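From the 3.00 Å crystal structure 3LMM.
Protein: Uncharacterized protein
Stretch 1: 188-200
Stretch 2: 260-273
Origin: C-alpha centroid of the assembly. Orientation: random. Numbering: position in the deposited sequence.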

# COMPACT_ATOMS: atom_id res chain seq x y z
N ALA A 188 13.42 -26.44 0.53
CA ALA A 188 12.16 -25.91 1.04
C ALA A 188 11.53 -26.87 2.05
O ALA A 188 11.26 -28.03 1.73
CB ALA A 188 11.20 -25.69 -0.11
N ARG A 189 11.29 -26.38 3.26
CA ARG A 189 10.72 -27.23 4.30
C ARG A 189 9.24 -27.47 4.06
O ARG A 189 8.49 -26.56 3.71
CB ARG A 189 10.90 -26.57 5.67
CG ARG A 189 12.13 -25.67 5.75
CD ARG A 189 12.43 -25.24 7.16
NE ARG A 189 13.03 -26.32 7.92
CZ ARG A 189 12.60 -26.73 9.10
NH1 ARG A 189 13.21 -27.73 9.74
NH2 ARG A 189 11.54 -26.15 9.65
N PRO A 190 8.80 -28.73 4.22
CA PRO A 190 7.38 -29.05 4.01
C PRO A 190 6.46 -28.26 4.93
O PRO A 190 5.35 -27.91 4.57
CB PRO A 190 7.33 -30.55 4.28
CG PRO A 190 8.48 -30.75 5.25
CD PRO A 190 9.55 -29.92 4.62
N ALA A 191 6.96 -27.98 6.13
CA ALA A 191 6.20 -27.23 7.12
C ALA A 191 5.88 -25.83 6.61
O ALA A 191 4.78 -25.30 6.82
CB ALA A 191 6.98 -27.13 8.42
N ALA A 192 6.86 -25.22 5.96
CA ALA A 192 6.72 -23.87 5.42
C ALA A 192 5.73 -23.91 4.26
O ALA A 192 4.87 -23.03 4.14
CB ALA A 192 8.06 -23.37 4.94
N LEU A 193 5.86 -24.92 3.42
CA LEU A 193 4.97 -25.05 2.28
C LEU A 193 3.57 -25.30 2.77
O LEU A 193 2.60 -24.77 2.22
CB LEU A 193 5.42 -26.20 1.40
CG LEU A 193 6.58 -25.82 0.50
CD1 LEU A 193 7.25 -27.06 -0.04
CD2 LEU A 193 6.08 -24.93 -0.62
N ALA A 194 3.45 -26.13 3.80
CA ALA A 194 2.14 -26.45 4.35
C ALA A 194 1.45 -25.17 4.81
O ALA A 194 0.25 -24.98 4.58
CB ALA A 194 2.30 -27.41 5.51
N LEU A 195 2.23 -24.29 5.44
CA LEU A 195 1.76 -23.02 5.94
C LEU A 195 1.21 -22.15 4.84
O LEU A 195 0.16 -21.53 4.98
CB LEU A 195 2.90 -22.28 6.62
CG LEU A 195 2.99 -22.48 8.11
CD1 LEU A 195 4.28 -21.90 8.64
CD2 LEU A 195 1.78 -21.83 8.74
N ALA A 196 1.96 -22.08 3.74
CA ALA A 196 1.56 -21.26 2.61
C ALA A 196 0.24 -21.75 2.07
O ALA A 196 -0.61 -20.95 1.68
CB ALA A 196 2.62 -21.32 1.54
N ARG A 197 0.06 -23.07 2.07
CA ARG A 197 -1.16 -23.70 1.58
C ARG A 197 -2.36 -23.46 2.47
O ARG A 197 -3.48 -23.31 1.98
CB ARG A 197 -0.98 -25.21 1.45
CG ARG A 197 0.01 -25.64 0.41
CD ARG A 197 0.27 -27.13 0.49
NE ARG A 197 1.08 -27.55 -0.64
CZ ARG A 197 0.68 -27.43 -1.90
NH1 ARG A 197 -0.52 -26.91 -2.17
NH2 ARG A 197 1.49 -27.78 -2.89
N LYS A 198 -2.15 -23.43 3.78
CA LYS A 198 -3.28 -23.22 4.65
C LYS A 198 -3.64 -21.74 4.69
O LYS A 198 -4.71 -21.38 5.16
CB LYS A 198 -3.00 -23.75 6.05
CG LYS A 198 -2.10 -22.88 6.87
CD LYS A 198 -2.77 -22.50 8.18
CE LYS A 198 -3.06 -23.70 9.04
NZ LYS A 198 -3.51 -23.25 10.38
N TRP A 199 -2.75 -20.88 4.19
CA TRP A 199 -3.03 -19.45 4.18
C TRP A 199 -3.63 -18.96 2.86
O TRP A 199 -4.18 -17.86 2.79
CB TRP A 199 -1.77 -18.63 4.48
CG TRP A 199 -1.38 -18.61 5.93
CD1 TRP A 199 -2.21 -18.65 7.01
CD2 TRP A 199 -0.05 -18.52 6.46
NE1 TRP A 199 -1.48 -18.60 8.17
CE2 TRP A 199 -0.15 -18.51 7.86
CE3 TRP A 199 1.22 -18.44 5.87
CZ2 TRP A 199 0.97 -18.43 8.69
CZ3 TRP A 199 2.33 -18.36 6.70
CH2 TRP A 199 2.20 -18.36 8.09
N ASP A 200 -3.53 -19.78 1.81
CA ASP A 200 -4.09 -19.44 0.50
C ASP A 200 -4.59 -20.70 -0.17
O ASP A 200 -3.82 -21.50 -0.71
CB ASP A 200 -3.04 -18.78 -0.39
CG ASP A 200 -3.65 -18.20 -1.66
OD1 ASP A 200 -4.83 -18.49 -1.95
OD2 ASP A 200 -2.93 -17.45 -2.37
N PRO A 260 15.69 -21.56 15.48
CA PRO A 260 16.43 -21.10 14.29
C PRO A 260 16.35 -21.96 13.03
O PRO A 260 16.59 -21.45 11.94
CB PRO A 260 17.86 -20.99 14.81
CG PRO A 260 17.91 -22.05 15.85
CD PRO A 260 16.62 -21.80 16.59
N GLU A 261 16.04 -23.24 13.17
CA GLU A 261 15.96 -24.11 12.00
C GLU A 261 14.67 -23.87 11.23
O GLU A 261 14.41 -24.53 10.23
CB GLU A 261 16.04 -25.58 12.40
CG GLU A 261 16.83 -25.85 13.66
CD GLU A 261 15.97 -25.72 14.90
OE1 GLU A 261 14.89 -26.35 14.93
OE2 GLU A 261 16.38 -25.00 15.84
N LYS A 262 13.85 -22.94 11.71
CA LYS A 262 12.59 -22.65 11.04
C LYS A 262 12.73 -21.49 10.05
O LYS A 262 13.52 -20.58 10.25
CB LYS A 262 11.49 -22.31 12.06
CG LYS A 262 11.23 -23.41 13.08
CD LYS A 262 9.94 -23.19 13.89
CE LYS A 262 9.62 -24.42 14.75
NZ LYS A 262 8.25 -24.40 15.35
N SER A 263 11.95 -21.57 8.97
CA SER A 263 11.95 -20.54 7.94
C SER A 263 11.20 -19.33 8.51
O SER A 263 10.58 -19.43 9.57
CB SER A 263 11.23 -21.07 6.71
OG SER A 263 9.91 -21.49 7.03
N CYS A 264 11.26 -18.20 7.82
CA CYS A 264 10.59 -17.00 8.30
C CYS A 264 9.09 -17.22 8.42
O CYS A 264 8.47 -16.75 9.36
CB CYS A 264 10.84 -15.82 7.36
SG CYS A 264 12.44 -15.01 7.60
N LEU A 265 8.51 -17.93 7.45
CA LEU A 265 7.09 -18.21 7.49
C LEU A 265 6.75 -18.99 8.75
O LEU A 265 5.73 -18.74 9.41
CB LEU A 265 6.66 -19.02 6.27
CG LEU A 265 6.77 -18.31 4.93
CD1 LEU A 265 6.45 -19.30 3.82
CD2 LEU A 265 5.84 -17.12 4.88
N GLU A 266 7.61 -19.95 9.08
CA GLU A 266 7.41 -20.77 10.26
C GLU A 266 7.61 -19.90 11.48
O GLU A 266 6.81 -19.93 12.42
CB GLU A 266 8.41 -21.92 10.26
CG GLU A 266 8.07 -22.99 9.26
CD GLU A 266 9.15 -24.04 9.13
OE1 GLU A 266 10.19 -23.75 8.48
OE2 GLU A 266 8.97 -25.14 9.68
N GLN A 267 8.66 -19.10 11.46
CA GLN A 267 8.91 -18.22 12.58
C GLN A 267 7.81 -17.19 12.71
O GLN A 267 7.38 -16.89 13.82
CB GLN A 267 10.28 -17.56 12.44
CG GLN A 267 11.41 -18.49 12.85
CD GLN A 267 12.76 -17.80 12.80
OE1 GLN A 267 12.96 -16.74 13.39
NE2 GLN A 267 13.71 -18.43 12.10
N LEU A 268 7.33 -16.66 11.60
CA LEU A 268 6.25 -15.67 11.68
C LEU A 268 5.04 -16.30 12.35
O LEU A 268 4.49 -15.76 13.31
CB LEU A 268 5.84 -15.19 10.29
CG LEU A 268 4.57 -14.34 10.32
CD1 LEU A 268 4.91 -12.86 10.52
CD2 LEU A 268 3.83 -14.54 9.01
N ASP A 269 4.63 -17.46 11.84
CA ASP A 269 3.50 -18.16 12.40
C ASP A 269 3.70 -18.40 13.89
O ASP A 269 2.84 -18.07 14.70
CB ASP A 269 3.30 -19.50 11.69
CG ASP A 269 2.18 -20.30 12.31
OD1 ASP A 269 1.04 -19.77 12.34
OD2 ASP A 269 2.43 -21.45 12.75
N TYR A 270 4.85 -18.97 14.26
CA TYR A 270 5.13 -19.26 15.65
C TYR A 270 4.91 -18.04 16.53
O TYR A 270 4.38 -18.17 17.63
CB TYR A 270 6.57 -19.75 15.78
CG TYR A 270 6.88 -20.42 17.10
CD1 TYR A 270 6.41 -21.71 17.38
CD2 TYR A 270 7.65 -19.79 18.06
CE1 TYR A 270 6.72 -22.34 18.58
CE2 TYR A 270 7.97 -20.41 19.27
CZ TYR A 270 7.50 -21.69 19.52
OH TYR A 270 7.82 -22.29 20.71
N LEU A 271 5.30 -16.87 16.05
CA LEU A 271 5.12 -15.64 16.83
C LEU A 271 3.63 -15.27 16.88
O LEU A 271 3.10 -14.97 17.94
CB LEU A 271 5.93 -14.51 16.21
CG LEU A 271 6.84 -13.78 17.20
CD1 LEU A 271 6.00 -13.14 18.27
CD2 LEU A 271 7.84 -14.76 17.81
N GLU A 272 2.98 -15.28 15.71
CA GLU A 272 1.56 -14.97 15.62
C GLU A 272 0.75 -15.86 16.57
O GLU A 272 -0.13 -15.39 17.28
CB GLU A 272 1.05 -15.17 14.19
CG GLU A 272 1.54 -14.13 13.19
CD GLU A 272 0.96 -14.33 11.79
OE1 GLU A 272 1.12 -15.43 11.22
OE2 GLU A 272 0.34 -13.37 11.26
N GLN A 273 1.06 -17.15 16.56
CA GLN A 273 0.39 -18.13 17.41
C GLN A 273 0.43 -17.70 18.86
O GLN A 273 -0.60 -17.50 19.49
CB GLN A 273 1.08 -19.48 17.30
CG GLN A 273 0.89 -20.22 16.00
CD GLN A 273 -0.51 -20.75 15.87
OE1 GLN A 273 -1.33 -20.21 15.12
NE2 GLN A 273 -0.81 -21.80 16.62
O HOH W 1 -1.89 -20.11 11.06

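A helix that begins at P190 crosses one that begins at C264, at 63°, their axes 8.9 Å apart at closest approach and 513 Å² of surface buried between the stretches. W199, R189 and E266 cover the most surface: the polar pair joins the N-terminal ends of the two helices, and the tryptophan, near the far end of the first helix, packs on L265, L268, D269 and E272 of the second.

R189 occupies the N-cap position of the first helix, and its CA-to-CB bond points toward the second stretch. The guanidinium forms a salt bridge with E266. NH2 of R189 lies 2.8 Å from OE2 of E266 and donates a nearly straight hydrogen bond, 171° at the hydrogen, to OE1 of E266 at 3.0 Å, so one nitrogen faces both carboxylate oxygens near the plane of the guanidinium. The carbonyl of E261 lies instead over one face of that group, with O of E261 3.1 Å from CZ of R189. From there it is close to the guanidinium nitrogens, but the N-H bonds are poorly directed at it and no hydrogen bond forms.

The CA-to-CB bond of E266 points sideways to the first stretch, yet the end of its side chain comes nearer to it, which brings the carboxylate to R189. The same carboxylate also closes the start of its own helix. OE1 of E266 accepts from N of S263 at 2.8 Å and from OG of S263 at 2.7 Å, while N of E266 returns a weak capping bond of 3.4 Å to OG of S263. The serine N-cap and the glutamate three residues on thus bond reciprocally, and OE1 of E266 therefore accepts from N and OG of S263 as well as from NH2 of R189. The helices come close here, with small residues at the contact: the CA atoms of A192 and E266 are 5.8 Å apart, CB of A192 is 3.4 Å from OG of S263, and CB of A191 reaches to 3.1 Å from OE2 of E266.

One turn beyond A191, L195 lies against the backbone of the second helix, its CD1 3.6 Å from O of L265 and 3.7 Å from CA of E266. Its other methyl, CD2, is 3.9 Å from CG of D269, so this leucine touches polar as well as apolar groups.

W199 (chi1 -77°, m) fits as a knob among L265, L268, D269 and E272. Its apolar contacts are with the two leucines, CZ3 of W199 being 4.1 Å from CD2 of L265 and CH2 of W199 4.3 Å from CD2 of L268. Oxygen atoms approach the ring near its plane: O of L265 is 3.8 Å from CH2 of W199, and OD1 of D269 is 3.9 Å from CZ2 of W199. The indole nitrogen reaches D269 through a water, which accepts from NE1 of W199 at 3.3 Å and donates to OD1 of D269 at 3.2 Å. The contact therefore has a salt bridge at R189 and a water-mediated hydrogen-bond link at W199, with leucine packing between.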